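Local coordinates for DNA replication and repair protein RecF (Caldanaerobacter subterraneus subsp. tengcongensis, PDB 5Z69) that binds ATP and probably single-stranded DNA, acting as an ABC-type ATPase and recombination mediator in the RecFOR pathway of DNA repair, at residues N45-I50 and L320-M325; K89-G94 and G114-H119; G31-Y36 and C359-Y364. All coordinates share one frame; numbering follows the deposited sequence.

Contact 1: N45-I50 and L320-M325; sequences NLLEAI and LLDDVM. With AGS (phosphothiophosphoric acid-adenylate ester), chain C.
Leu47 carries most of the apolar contact between helical residues 45-50 and the end of strand 318-321. Its CD2 methyl lies against Asp322, 3.5 Å from CB of that residue, and its CG is 4.3 Å from CB of Leu320. One turn further along, Ile50 CG2 meets the fork of Leu320, 4.0 Å from CD2 and nearly as close to CD1. No hydrogen bond joins the two segments directly; their direct contact is van der Waals.

The polar interactions run to the nucleotide analogue. Asn45 N donates to O1A of the alpha-phosphate (2.9 Å, 165° at the hydrogen), and Asn45 ND2 makes a weak bond to the ribose O4' at 3.3 Å. Hydrogen bonds from ND2 to Asn20 and from Arg60 to OD1 hold both ends of this amide, positioning it beside the sugar-phosphate. Just past the strand, Asp322 has CG anti to its backbone N (chi1 -167°), which turns the carboxylate toward the terminal thiophosphate; OD1 comes close to S1G, while its hydrogen-bond partner is Thr348 OG1. Leu-Leu-Asp-Asp at a strand end facing the Walker A helix is consistent with a Walker B motif.

The unit is buried among several elements. Strand 345-349 packs beside it through Phe346, which touches both Ile50 and Leu320, and strand 122-125 flanks Leu320 on the sheet. Strand 9-16 meets helix 43-55 at Ala49 and Ile50.

Contact 2: K89-G94 and G114-H119; sequences KKIEFG and GEILGH
Strand residues 89-94 pass segment 114-119, a 3-10 turn running into loop, without a direct backbone hydrogen bond between them, the nearest CA atoms being those of Ile91 and His119 at 8.2 Å. Side chains and one water therefore bridge the gap, packing strand 86-96 of the antiparallel sheet against the connection to strand 122-125 of the mixed sheet, away from the nucleotide. The polar link is Lys89 NZ donating to His119 ND1 at 2.8 Å. A bend in the lysine chain (chi3 -77°) brings the amine to the edge of the imidazole, only 5° out of the ring plane, and the two side chains cross at about a right angle. A water accepts from the same NZ at 3.0 Å and donates to His119 O at 2.7 Å, so the amine reaches both the ring and the backbone of one residue.

Next along the strand, Ile91 CD1 rests on His119 CB (3.9 Å). Ile116 CD1 fits between two strand residues, 4.2 Å from Ile91 CG2 and equally far from Phe93 CD2, which it meets at the ring edge. Ile103 of the adjoining strand 101-105 touches both Phe93 and Ile116.

With ND1 accepting from an ammonium group, the imidazole is probably neutral with its proton on NE2; the lysine charge, also in a cation-pi contact with Phe86, would disfavour a second proton.

Contact 3: G31-Y36 and C359-Y364; sequences GVNLIY and CCFKIY
Strands 32-36 and 359-364 run parallel, their axes 4.6 Å apart at closest approach and inclined by 17°. They are neighbours in the mixed sheet of the P-loop NTPase core, where strand 32-36 leads into the predicted ATP-binding loop that starts at Gly37. Five backbone hydrogen bonds join them in regular parallel register. Leu34 and Tyr36 each bond through both N and O, Leu34 to Cys359 O and Phe361 N, Tyr36 to Phe361 O and Ile363 N; the shortest is Phe361 N to Leu34 O, 2.7 Å.

On one face of the sheet, Tyr36 has CG between its backbone N and carbonyl carbon (chi1 81°), a torsion that folds the ring across onto the partner strand. Lys362 CG then sits over the ring face, 4.0 Å from the centroid and 28° off the normal, in a CH-pi contact. Cys360 SG approaches obliquely, 3.4 Å from Tyr36 CE1, and also touches Leu34 CD1 at 3.8 Å. An alanine in place of Tyr36 would probably leave the Lys362 methylenes and the Cys360 sulfur without their aromatic partner and open a gap on this face.

The other face carries Asn33, Ile35, Cys359 and Phe361, and looks onto helix 43-55. Here Ile35 CG2 packs on Ile363 CD1 at 3.5 Å. Cys359 ties the strand to the segment preceding strand 32-36 through its disulfide with Cys29. The Asn33 amide lies beside the Phe361 ring, nearly coplanar with it; Asn33 OD1 accepts from Cys29 N and stands 3.8 Å from Phe361 CE2 at the ring edge.

Along the chain the contacts are nested: contact 3 joins the outermost segments, contact 1 lies inside the loop it closes, and contact 2 inside that of contact 1. Contacts 1 and 3 share the mixed sheet, have centres about 11 Å apart and touch directly, with Leu46 CD2 3.7 Å from Ile35 CD1; strand 32-36 and helix 43-55 are consecutive elements around the nucleotide-binding loop. Contact 2 has one segment in the separate antiparallel sheet and the other in the connection from it to strand 122-125 of the mixed sheet; its centre is about 18 Å from that of contact 1 and about 24 Å from that of contact 3. Helix 43-55 links the two regions, since its Leu52 also touches Phe93.

Contact 1: N45-I50 and L320-M325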
loop_
_atom_site.group_PDB
_atom_site.type_symbol
_atom_site.label_atom_id
_atom_site.label_comp_id
_atom_site.label_asym_id
_atom_site.label_seq_id
_atom_site.Cartn_x
_atom_site.Cartn_y
_atom_site.Cartn_z
ATOM N N ASN A 45 18.742 -17.768 25.612
ATOM C CA ASN A 45 18.855 -16.819 26.707
ATOM C C ASN A 45 20.238 -16.117 26.702
ATOM O O ASN A 45 20.338 -14.924 26.951
ATOM C CB ASN A 45 18.622 -17.520 28.054
ATOM C CG ASN A 45 17.202 -18.071 28.195
ATOM O OD1 ASN A 45 16.313 -17.706 27.445
ATOM N ND2 ASN A 45 17.002 -18.962 29.162
ATOM N N LEU A 46 21.295 -16.858 26.398
ATOM C CA LEU A 46 22.630 -16.250 26.423
ATOM C C LEU A 46 22.782 -15.258 25.267
ATOM O O LEU A 46 23.345 -14.162 25.448
ATOM C CB LEU A 46 23.714 -17.322 26.385
ATOM C CG LEU A 46 25.144 -16.813 26.176
ATOM C CD1 LEU A 46 25.606 -15.899 27.306
ATOM C CD2 LEU A 46 26.090 -17.998 26.032
ATOM N N LEU A 47 22.293 -15.631 24.086
ATOM C CA LEU A 47 22.267 -14.700 22.957
ATOM C C LEU A 47 21.420 -13.475 23.270
ATOM O O LEU A 47 21.787 -12.339 22.918
ATOM C CB LEU A 47 21.733 -15.396 21.703
ATOM C CG LEU A 47 22.797 -15.853 20.694
ATOM C CD1 LEU A 47 23.925 -16.558 21.394
ATOM C CD2 LEU A 47 22.218 -16.752 19.643
ATOM N N GLU A 48 20.305 -13.693 23.964
ATOM C CA GLU A 48 19.461 -12.588 24.378
ATOM C C GLU A 48 20.232 -11.658 25.325
ATOM O O GLU A 48 20.099 -10.441 25.254
ATOM C CB GLU A 48 18.188 -13.111 25.054
ATOM C CG GLU A 48 17.190 -12.039 25.510
ATOM C CD GLU A 48 15.918 -12.661 26.126
ATOM O OE1 GLU A 48 14.793 -12.328 25.683
ATOM O OE2 GLU A 48 16.049 -13.488 27.042
ATOM N N ALA A 49 21.036 -12.231 26.211
ATOM C CA ALA A 49 21.854 -11.421 27.112
ATOM C C ALA A 49 22.908 -10.631 26.330
ATOM O O ALA A 49 23.161 -9.461 26.611
ATOM C CB ALA A 49 22.512 -12.305 28.175
ATOM N N ILE A 50 23.523 -11.263 25.343
ATOM C CA ILE A 50 24.513 -10.563 24.529
ATOM C C ILE A 50 23.872 -9.456 23.695
ATOM O O ILE A 50 24.377 -8.340 23.661
ATOM C CB ILE A 50 25.262 -11.532 23.618
ATOM C CG1 ILE A 50 26.026 -12.521 24.487
ATOM C CG2 ILE A 50 26.220 -10.760 22.707
ATOM C CD1 ILE A 50 26.427 -13.791 23.782
ATOM N N LEU A 320 25.456 -12.793 15.771
ATOM C CA LEU A 320 24.717 -13.741 16.595
ATOM C C LEU A 320 23.791 -14.646 15.748
ATOM O O LEU A 320 22.877 -14.152 15.058
ATOM C CB LEU A 320 23.910 -12.975 17.656
ATOM C CG LEU A 320 24.749 -11.967 18.472
ATOM C CD1 LEU A 320 23.818 -11.216 19.384
ATOM C CD2 LEU A 320 25.825 -12.675 19.228
ATOM N N LEU A 321 24.043 -15.952 15.794
ATOM C CA LEU A 321 23.304 -16.892 14.950
ATOM C C LEU A 321 22.507 -17.842 15.825
ATOM O O LEU A 321 23.058 -18.782 16.405
ATOM C CB LEU A 321 24.258 -17.669 14.040
ATOM C CG LEU A 321 24.683 -16.954 12.752
ATOM C CD1 LEU A 321 25.505 -15.718 13.082
ATOM C CD2 LEU A 321 25.478 -17.875 11.829
ATOM N N ASP A 322 21.214 -17.573 15.952
ATOM C CA ASP A 322 20.399 -18.351 16.876
ATOM C C ASP A 322 19.616 -19.413 16.149
ATOM O O ASP A 322 18.671 -19.098 15.454
ATOM C CB ASP A 322 19.437 -17.453 17.647
ATOM C CG ASP A 322 18.790 -18.170 18.825
ATOM O OD1 ASP A 322 19.341 -19.192 19.283
ATOM O OD2 ASP A 322 17.742 -17.705 19.304
ATOM N N ASP A 323 20.007 -20.669 16.337
ATOM C CA ASP A 323 19.238 -21.803 15.838
ATOM C C ASP A 323 18.996 -21.672 14.337
ATOM O O ASP A 323 17.882 -21.848 13.861
ATOM C CB ASP A 323 17.910 -21.923 16.603
ATOM C CG ASP A 323 17.133 -23.177 16.245
ATOM O OD1 ASP A 323 17.764 -24.176 15.827
ATOM O OD2 ASP A 323 15.887 -23.158 16.374
ATOM N N VAL A 324 20.052 -21.351 13.598
ATOM C CA VAL A 324 19.928 -21.139 12.165
ATOM C C VAL A 324 20.973 -21.986 11.439
ATOM O O VAL A 324 21.094 -21.956 10.218
ATOM C CB VAL A 324 20.057 -19.625 11.813
ATOM C CG1 VAL A 324 21.482 -19.118 12.000
ATOM C CG2 VAL A 324 19.535 -19.330 10.413
ATOM N N MET A 325 21.704 -22.788 12.204
ATOM C CA MET A 325 22.762 -23.609 11.632
ATOM C C MET A 325 22.385 -25.088 11.596
ATOM O O MET A 325 23.203 -25.928 11.240
ATOM C CB MET A 325 24.067 -23.420 12.411
ATOM C CG MET A 325 25.287 -23.148 11.534
ATOM S SD MET A 325 25.048 -21.713 10.459
ATOM C CE MET A 325 26.644 -21.655 9.645
HETATM P PG AGS C . 17.008 -21.991 21.519
HETATM S S1G AGS C . 18.656 -21.991 20.470
HETATM O O2G AGS C . 16.246 -23.339 21.283
HETATM O O3G AGS C . 16.126 -20.829 20.965
HETATM P PB AGS C . 17.121 -22.896 24.196
HETATM O O1B AGS C . 18.408 -23.302 24.834
HETATM O O2B AGS C . 16.411 -24.093 23.542
HETATM O O3B AGS C . 17.327 -21.772 23.056
HETATM P PA AGS C . 16.238 -20.983 26.061
HETATM O O1A AGS C . 17.686 -20.482 25.969
HETATM O O2A AGS C . 15.152 -20.120 25.496
HETATM O O3A AGS C . 16.135 -22.407 25.346
HETATM O "O5'" AGS C . 15.898 -21.339 27.533
HETATM C "C5'" AGS C . 14.673 -20.928 28.071
HETATM C "C4'" AGS C . 14.496 -21.784 29.287
HETATM O "O4'" AGS C . 14.653 -20.963 30.466
HETATM C "C3'" AGS C . 13.119 -22.429 29.392
HETATM O "O3'" AGS C . 13.215 -23.713 29.999
HETATM C "C2'" AGS C . 12.331 -21.400 30.206
HETATM O "O2'" AGS C . 11.284 -21.993 30.967
HETATM C "C1'" AGS C . 13.413 -20.835 31.135
HETATM N N9 AGS C . 13.214 -19.439 31.488
HETATM C C8 AGS C . 12.734 -18.430 30.687
HETATM N N7 AGS C . 12.635 -17.273 31.291
HETATM C C5 AGS C . 13.083 -17.527 32.576
HETATM C C6 AGS C . 13.226 -16.715 33.717
HETATM N N6 AGS C . 12.931 -15.411 33.735
HETATM N N1 AGS C . 13.681 -17.291 34.852
HETATM C C2 AGS C . 13.983 -18.593 34.835
HETATM N N3 AGS C . 13.890 -19.461 33.824
HETATM C C4 AGS C . 13.435 -18.859 32.718
#

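Contact 2: K89-G94 and G114-H119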
loop_
_atom_site.group_PDB
_atom_site.type_symbol
_atom_site.label_atom_id
_atom_site.label_comp_id
_atom_site.label_asym_id
_atom_site.label_seq_id
_atom_site.Cartn_x
_atom_site.Cartn_y
_atom_site.Cartn_z
ATOM N N LYS A 89 35.626 -1.378 26.533
ATOM C CA LYS A 89 34.490 -0.576 26.967
ATOM C C LYS A 89 33.595 -1.469 27.813
ATOM O O LYS A 89 33.219 -2.579 27.397
ATOM C CB LYS A 89 33.721 0.016 25.777
ATOM C CG LYS A 89 32.342 0.619 26.134
ATOM C CD LYS A 89 31.642 1.220 24.896
ATOM C CE LYS A 89 32.250 2.580 24.551
ATOM N NZ LYS A 89 31.753 3.110 23.247
ATOM N N LYS A 90 33.307 -1.003 29.023
ATOM C CA LYS A 90 32.442 -1.748 29.934
ATOM C C LYS A 90 30.994 -1.342 29.730
ATOM O O LYS A 90 30.653 -0.159 29.783
ATOM C CB LYS A 90 32.862 -1.526 31.411
ATOM C CG LYS A 90 32.066 -2.434 32.401
ATOM C CD LYS A 90 32.142 -1.962 33.878
ATOM C CE LYS A 90 33.551 -1.846 34.375
ATOM N NZ LYS A 90 33.579 -1.441 35.819
ATOM N N ILE A 91 30.132 -2.318 29.485
ATOM C CA ILE A 91 28.725 -2.016 29.318
ATOM C C ILE A 91 27.929 -2.802 30.332
ATOM O O ILE A 91 27.947 -4.041 30.334
ATOM C CB ILE A 91 28.220 -2.364 27.885
ATOM C CG1 ILE A 91 29.054 -1.640 26.816
ATOM C CG2 ILE A 91 26.695 -2.058 27.737
ATOM C CD1 ILE A 91 28.550 -1.983 25.373
ATOM N N GLU A 92 27.226 -2.075 31.193
ATOM C CA GLU A 92 26.423 -2.694 32.246
ATOM C C GLU A 92 24.942 -2.406 32.128
ATOM O O GLU A 92 24.537 -1.260 31.908
ATOM C CB GLU A 92 26.876 -2.208 33.611
ATOM C CG GLU A 92 28.317 -2.485 33.934
ATOM C CD GLU A 92 28.688 -1.794 35.214
ATOM O OE1 GLU A 92 28.980 -0.584 35.135
ATOM O OE2 GLU A 92 28.619 -2.430 36.301
ATOM N N PHE A 93 24.134 -3.433 32.359
ATOM C CA PHE A 93 22.672 -3.300 32.282
ATOM C C PHE A 93 22.056 -4.024 33.470
ATOM O O PHE A 93 22.115 -5.253 33.548
ATOM C CB PHE A 93 22.155 -3.892 30.975
ATOM C CG PHE A 93 20.731 -3.526 30.641
ATOM C CD1 PHE A 93 19.663 -3.992 31.416
ATOM C CD2 PHE A 93 20.448 -2.753 29.529
ATOM C CE1 PHE A 93 18.318 -3.662 31.081
ATOM C CE2 PHE A 93 19.106 -2.421 29.182
ATOM C CZ PHE A 93 18.055 -2.876 29.965
ATOM N N GLY A 94 21.509 -3.257 34.410
ATOM C CA GLY A 94 20.855 -3.816 35.578
ATOM C C GLY A 94 19.366 -3.457 35.539
ATOM O O GLY A 94 18.998 -2.320 35.255
ATOM N N GLY A 114 17.875 4.386 25.171
ATOM C CA GLY A 114 18.256 4.520 23.773
ATOM C C GLY A 114 19.695 4.958 23.584
ATOM O O GLY A 114 20.261 4.812 22.522
ATOM N N GLU A 115 20.303 5.500 24.632
ATOM C CA GLU A 115 21.677 5.952 24.528
ATOM C C GLU A 115 22.649 4.784 24.524
ATOM O O GLU A 115 23.845 4.971 24.311
ATOM C CB GLU A 115 22.008 6.924 25.664
ATOM C CG GLU A 115 21.334 8.279 25.486
ATOM C CD GLU A 115 21.501 9.172 26.696
ATOM O OE1 GLU A 115 22.610 9.188 27.277
ATOM O OE2 GLU A 115 20.516 9.837 27.087
ATOM N N ILE A 116 22.139 3.578 24.761
ATOM C CA ILE A 116 22.980 2.394 24.656
ATOM C C ILE A 116 23.368 2.032 23.190
ATOM O O ILE A 116 24.400 1.387 22.967
ATOM C CB ILE A 116 22.309 1.187 25.317
ATOM C CG1 ILE A 116 23.367 0.158 25.725
ATOM C CG2 ILE A 116 21.294 0.548 24.354
ATOM C CD1 ILE A 116 22.799 -1.018 26.501
ATOM N N LEU A 117 22.573 2.431 22.193
ATOM C CA LEU A 117 22.926 2.154 20.777
ATOM C C LEU A 117 24.171 2.960 20.307
ATOM O O LEU A 117 24.359 4.071 20.787
ATOM C CB LEU A 117 21.741 2.513 19.873
ATOM C CG LEU A 117 20.274 2.242 20.289
ATOM C CD1 LEU A 117 19.329 2.979 19.377
ATOM C CD2 LEU A 117 19.916 0.782 20.263
ATOM N N GLY A 118 25.037 2.506 19.401
ATOM C CA GLY A 118 25.583 1.188 19.233
ATOM C C GLY A 118 27.015 1.327 19.787
ATOM O O GLY A 118 28.033 1.479 19.082
ATOM N N HIS A 119 27.093 1.324 21.107
ATOM C CA HIS A 119 28.366 1.179 21.800
ATOM C C HIS A 119 28.926 -0.193 21.467
ATOM O O HIS A 119 30.133 -0.387 21.386
ATOM C CB HIS A 119 28.175 1.356 23.320
ATOM C CG HIS A 119 27.987 2.782 23.734
ATOM N ND1 HIS A 119 29.046 3.658 23.887
ATOM C CD2 HIS A 119 26.864 3.489 24.019
ATOM C CE1 HIS A 119 28.581 4.847 24.236
ATOM N NE2 HIS A 119 27.260 4.771 24.322
HETATM O O HOH W 1 32.403 1.034 21.245
#

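Contact 3: G31-Y36 and C359-Y364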
loop_
_atom_site.group_PDB
_atom_site.type_symbol
_atom_site.label_atom_id
_atom_site.label_comp_id
_atom_site.label_asym_id
_atom_site.label_seq_id
_atom_site.Cartn_x
_atom_site.Cartn_y
_atom_site.Cartn_z
ATOM N N GLY A 31 36.679 -15.445 16.489
ATOM C CA GLY A 31 36.091 -16.345 15.512
ATOM C C GLY A 31 34.774 -16.901 16.003
ATOM O O GLY A 31 33.990 -16.183 16.606
ATOM N N VAL A 32 34.551 -18.190 15.766
ATOM C CA VAL A 32 33.280 -18.835 16.066
ATOM C C VAL A 32 33.227 -19.326 17.518
ATOM O O VAL A 32 34.044 -20.145 17.949
ATOM C CB VAL A 32 33.026 -20.026 15.101
ATOM C CG1 VAL A 32 31.784 -20.791 15.486
ATOM C CG2 VAL A 32 32.959 -19.536 13.628
ATOM N N ASN A 33 32.270 -18.791 18.274
ATOM C CA ASN A 33 31.990 -19.298 19.610
ATOM C C ASN A 33 30.760 -20.190 19.504
ATOM O O ASN A 33 29.649 -19.694 19.339
ATOM C CB ASN A 33 31.766 -18.149 20.607
ATOM C CG ASN A 33 33.027 -17.300 20.818
ATOM O OD1 ASN A 33 33.617 -17.325 21.881
ATOM N ND2 ASN A 33 33.431 -16.552 19.798
ATOM N N LEU A 34 30.972 -21.505 19.558
ATOM C CA LEU A 34 29.889 -22.474 19.424
ATOM C C LEU A 34 29.207 -22.668 20.775
ATOM O O LEU A 34 29.846 -23.033 21.748
ATOM C CB LEU A 34 30.429 -23.808 18.891
ATOM C CG LEU A 34 29.485 -24.864 18.300
ATOM C CD1 LEU A 34 29.015 -25.828 19.366
ATOM C CD2 LEU A 34 28.298 -24.236 17.587
ATOM N N ILE A 35 27.911 -22.383 20.834
ATOM C CA ILE A 35 27.153 -22.649 22.045
ATOM C C ILE A 35 26.131 -23.734 21.759
ATOM O O ILE A 35 25.194 -23.515 21.001
ATOM C CB ILE A 35 26.456 -21.391 22.544
ATOM C CG1 ILE A 35 27.492 -20.306 22.841
ATOM C CG2 ILE A 35 25.611 -21.706 23.783
ATOM C CD1 ILE A 35 26.998 -18.918 22.538
ATOM N N TYR A 36 26.326 -24.912 22.333
ATOM C CA TYR A 36 25.451 -26.032 22.010
ATOM C C TYR A 36 24.880 -26.701 23.259
ATOM O O TYR A 36 25.433 -26.609 24.352
ATOM C CB TYR A 36 26.189 -27.070 21.161
ATOM C CG TYR A 36 27.067 -28.008 21.964
ATOM C CD1 TYR A 36 28.331 -27.615 22.404
ATOM C CD2 TYR A 36 26.630 -29.292 22.275
ATOM C CE1 TYR A 36 29.126 -28.479 23.145
ATOM C CE2 TYR A 36 27.411 -30.156 23.007
ATOM C CZ TYR A 36 28.656 -29.749 23.440
ATOM O OH TYR A 36 29.421 -30.624 24.170
ATOM N N CYS A 359 36.026 -21.765 19.674
ATOM C CA CYS A 359 35.810 -22.085 21.082
ATOM C C CYS A 359 34.451 -22.731 21.141
ATOM O O CYS A 359 33.567 -22.397 20.346
ATOM C CB CYS A 359 35.846 -20.839 21.981
ATOM S SG CYS A 359 37.449 -19.989 21.968
ATOM N N CYS A 360 34.269 -23.632 22.089
ATOM C CA CYS A 360 33.031 -24.365 22.172
ATOM C C CYS A 360 32.530 -24.370 23.606
ATOM O O CYS A 360 33.294 -24.623 24.525
ATOM C CB CYS A 360 33.241 -25.780 21.650
ATOM S SG CYS A 360 31.805 -26.833 21.784
ATOM N N PHE A 361 31.249 -24.074 23.784
ATOM C CA PHE A 361 30.629 -24.063 25.105
ATOM C C PHE A 361 29.403 -24.982 25.134
ATOM O O PHE A 361 28.509 -24.853 24.304
ATOM C CB PHE A 361 30.190 -22.640 25.505
ATOM C CG PHE A 361 31.307 -21.620 25.534
ATOM C CD1 PHE A 361 31.940 -21.294 26.728
ATOM C CD2 PHE A 361 31.685 -20.956 24.377
ATOM C CE1 PHE A 361 32.943 -20.338 26.759
ATOM C CE2 PHE A 361 32.690 -19.999 24.391
ATOM C CZ PHE A 361 33.322 -19.682 25.569
ATOM N N LYS A 362 29.352 -25.891 26.103
ATOM C CA LYS A 362 28.142 -26.670 26.334
ATOM C C LYS A 362 27.270 -26.023 27.397
ATOM O O LYS A 362 27.741 -25.681 28.488
ATOM C CB LYS A 362 28.466 -28.108 26.766
ATOM C CG LYS A 362 27.234 -29.034 26.693
ATOM C CD LYS A 362 27.130 -29.976 27.883
ATOM C CE LYS A 362 27.827 -31.301 27.634
ATOM N NZ LYS A 362 27.972 -32.072 28.910
ATOM N N ILE A 363 25.992 -25.854 27.085
ATOM C CA ILE A 363 25.063 -25.421 28.112
ATOM C C ILE A 363 24.028 -26.488 28.449
ATOM O O ILE A 363 23.347 -27.020 27.566
ATOM C CB ILE A 363 24.301 -24.162 27.713
ATOM C CG1 ILE A 363 25.265 -23.012 27.425
ATOM C CG2 ILE A 363 23.307 -23.792 28.824
ATOM C CD1 ILE A 363 24.559 -21.686 27.122
ATOM N N TYR A 364 23.908 -26.769 29.739
ATOM C CA TYR A 364 22.855 -27.622 30.266
ATOM C C TYR A 364 22.321 -26.990 31.555
ATOM O O TYR A 364 23.114 -26.691 32.449
ATOM C CB TYR A 364 23.388 -29.032 30.535
ATOM C CG TYR A 364 22.317 -29.976 31.016
ATOM C CD1 TYR A 364 22.314 -30.458 32.319
ATOM C CD2 TYR A 364 21.284 -30.360 30.172
ATOM C CE1 TYR A 364 21.319 -31.316 32.760
ATOM C CE2 TYR A 364 20.288 -31.214 30.601
ATOM C CZ TYR A 364 20.310 -31.691 31.893
ATOM O OH TYR A 364 19.309 -32.544 32.305
#